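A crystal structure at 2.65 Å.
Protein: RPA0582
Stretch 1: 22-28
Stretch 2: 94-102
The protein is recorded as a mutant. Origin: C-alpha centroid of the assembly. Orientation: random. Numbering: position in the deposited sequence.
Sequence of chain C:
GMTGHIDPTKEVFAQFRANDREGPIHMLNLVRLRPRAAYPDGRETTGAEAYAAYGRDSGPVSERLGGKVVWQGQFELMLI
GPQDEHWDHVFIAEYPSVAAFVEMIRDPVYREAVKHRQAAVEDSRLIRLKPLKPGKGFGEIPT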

# COMPACT_ATOMS: atom_id res chain seq x y z
N GLU C 22 -2.71 -20.86 -9.23
CA GLU C 22 -1.33 -20.83 -9.64
C GLU C 22 -0.93 -19.39 -10.06
O GLU C 22 -1.67 -18.67 -10.78
CB GLU C 22 -1.06 -21.85 -10.77
CG GLU C 22 0.38 -22.01 -11.15
CD GLU C 22 0.65 -23.30 -11.91
OE1 GLU C 22 0.02 -24.35 -11.59
OE2 GLU C 22 1.50 -23.28 -12.83
N GLY C 23 0.25 -18.98 -9.59
CA GLY C 23 0.86 -17.75 -10.04
C GLY C 23 1.45 -17.03 -8.85
O GLY C 23 1.11 -17.31 -7.75
N PRO C 24 2.38 -16.12 -9.09
CA PRO C 24 2.98 -15.37 -8.02
C PRO C 24 1.92 -14.62 -7.25
O PRO C 24 0.86 -14.31 -7.78
CB PRO C 24 3.84 -14.34 -8.76
CG PRO C 24 4.10 -14.92 -10.04
CD PRO C 24 2.93 -15.73 -10.41
N ILE C 25 2.25 -14.37 -5.99
CA ILE C 25 1.48 -13.56 -5.11
C ILE C 25 2.41 -12.45 -4.70
O ILE C 25 3.60 -12.68 -4.51
CB ILE C 25 0.97 -14.30 -3.85
CG1 ILE C 25 2.10 -14.98 -3.07
CG2 ILE C 25 -0.01 -15.35 -4.25
CD1 ILE C 25 1.67 -15.56 -1.72
N HIS C 26 1.89 -11.24 -4.64
CA HIS C 26 2.60 -10.08 -4.16
C HIS C 26 2.01 -9.65 -2.86
O HIS C 26 0.81 -9.45 -2.75
CB HIS C 26 2.50 -8.93 -5.15
CG HIS C 26 3.51 -9.00 -6.24
ND1 HIS C 26 3.66 -8.00 -7.19
CD2 HIS C 26 4.39 -9.98 -6.58
CE1 HIS C 26 4.59 -8.37 -8.05
NE2 HIS C 26 5.06 -9.56 -7.70
N MSE C 27 2.86 -9.51 -1.87
CA MSE C 27 2.44 -9.21 -0.53
C MSE C 27 2.90 -7.78 -0.19
O MSE C 27 4.08 -7.52 0.08
CB MSE C 27 3.05 -10.22 0.40
CG MSE C 27 2.72 -11.66 0.09
SE MSE C 27 0.86 -12.07 0.17
CE MSE C 27 0.57 -11.95 2.06
N LEU C 28 1.93 -6.86 -0.20
CA LEU C 28 2.18 -5.46 0.16
C LEU C 28 2.14 -5.33 1.65
O LEU C 28 1.11 -5.61 2.27
CB LEU C 28 1.16 -4.55 -0.48
CG LEU C 28 1.19 -3.07 -0.10
CD1 LEU C 28 2.57 -2.43 -0.31
CD2 LEU C 28 0.10 -2.31 -0.88
N GLU C 94 7.41 -10.72 -3.22
CA GLU C 94 6.81 -11.70 -4.15
C GLU C 94 7.13 -13.11 -3.67
O GLU C 94 8.24 -13.38 -3.25
CB GLU C 94 7.40 -11.50 -5.54
CG GLU C 94 7.15 -12.63 -6.50
CD GLU C 94 7.40 -12.24 -7.96
OE1 GLU C 94 7.26 -11.03 -8.29
OE2 GLU C 94 7.71 -13.16 -8.79
N TYR C 95 6.17 -14.03 -3.77
CA TYR C 95 6.44 -15.45 -3.57
C TYR C 95 5.91 -16.16 -4.79
O TYR C 95 5.02 -15.68 -5.41
CB TYR C 95 5.77 -15.95 -2.29
CG TYR C 95 6.25 -15.20 -1.06
CD1 TYR C 95 5.75 -13.94 -0.77
CD2 TYR C 95 7.19 -15.74 -0.19
CE1 TYR C 95 6.15 -13.24 0.34
CE2 TYR C 95 7.61 -15.04 0.94
CZ TYR C 95 7.08 -13.77 1.19
OH TYR C 95 7.48 -13.01 2.27
N PRO C 96 6.49 -17.31 -5.14
CA PRO C 96 6.12 -17.86 -6.43
C PRO C 96 4.79 -18.58 -6.38
O PRO C 96 4.20 -18.92 -7.42
CB PRO C 96 7.28 -18.81 -6.73
CG PRO C 96 7.89 -19.11 -5.43
CD PRO C 96 7.68 -17.97 -4.57
N SER C 97 4.31 -18.82 -5.17
CA SER C 97 3.08 -19.55 -5.00
C SER C 97 2.59 -19.30 -3.59
O SER C 97 3.35 -18.83 -2.74
CB SER C 97 3.32 -21.06 -5.15
OG SER C 97 4.10 -21.55 -4.04
N VAL C 98 1.31 -19.62 -3.37
CA VAL C 98 0.73 -19.60 -2.08
C VAL C 98 1.43 -20.63 -1.21
O VAL C 98 1.74 -20.37 -0.06
CB VAL C 98 -0.76 -19.88 -2.14
CG1 VAL C 98 -1.33 -20.10 -0.76
CG2 VAL C 98 -1.48 -18.73 -2.83
N ALA C 99 1.72 -21.79 -1.77
CA ALA C 99 2.34 -22.87 -1.03
C ALA C 99 3.71 -22.43 -0.51
O ALA C 99 4.10 -22.84 0.59
CB ALA C 99 2.42 -24.16 -1.88
N ALA C 100 4.43 -21.61 -1.27
CA ALA C 100 5.76 -21.22 -0.82
C ALA C 100 5.60 -20.41 0.46
O ALA C 100 6.37 -20.58 1.40
CB ALA C 100 6.50 -20.42 -1.88
N PHE C 101 4.60 -19.56 0.48
CA PHE C 101 4.39 -18.68 1.59
C PHE C 101 3.93 -19.46 2.81
O PHE C 101 4.32 -19.13 3.93
CB PHE C 101 3.33 -17.64 1.23
CG PHE C 101 3.11 -16.60 2.29
CD1 PHE C 101 3.83 -15.43 2.29
CD2 PHE C 101 2.22 -16.81 3.32
CE1 PHE C 101 3.64 -14.47 3.29
CE2 PHE C 101 2.04 -15.86 4.31
CZ PHE C 101 2.73 -14.71 4.29
N VAL C 102 3.09 -20.47 2.62
CA VAL C 102 2.65 -21.30 3.74
C VAL C 102 3.85 -22.08 4.33
O VAL C 102 4.03 -22.19 5.56
CB VAL C 102 1.48 -22.22 3.33
CG1 VAL C 102 1.20 -23.28 4.36
CG2 VAL C 102 0.25 -21.39 3.07
O HOH W 1 2.03 -20.45 -8.07

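Residues 22-28 and 94-102 pair as antiparallel strands at Ile25-Tyr95 and His26-Glu94, with Ile25 (96 Å²) and Glu94 (70 Å²) covered most among the residues. Ile25 and Tyr95 form a hydrogen-bonded pair: Ile25 N donates to Tyr95 O (3.1 Å) and Tyr95 N to Ile25 O (3.0 Å), both nearly straight. Beside this pair, the CA groups of Pro24 and Glu94 make CA-H...O contacts with Tyr95 O (3.3 Å) and Ile25 O (3.4 Å), respectively.

The side chain of Ile25 lies on the same face as that of Tyr95 and reaches the helix that begins at Val98, after Pro96 and Ser97. Its branches spread over apolar neighbours: CG1 lies 3.9 Å from Tyr95 CB, CG2 3.9 Å from Val98 CG2, and CD1 4.0 Å from Phe101 CB. Selenomethionine Met27 extends this patch, its CG 3.8 Å from Tyr95 CE1 and its SE 5.2 Å from the centroid of the Phe101 ring.

On the face shared by His26 and Glu94 the chemistry is polar. The extended Glu94 side chain brings OE1 to the edge of the imidazole, near its plane, where His26 NE2 donates a 2.7 Å hydrogen bond. Beyond the strand pairing, water 1 bridges the loops, accepting from Gly23 N (2.8 Å) and donating to Pro96 O (2.7 Å).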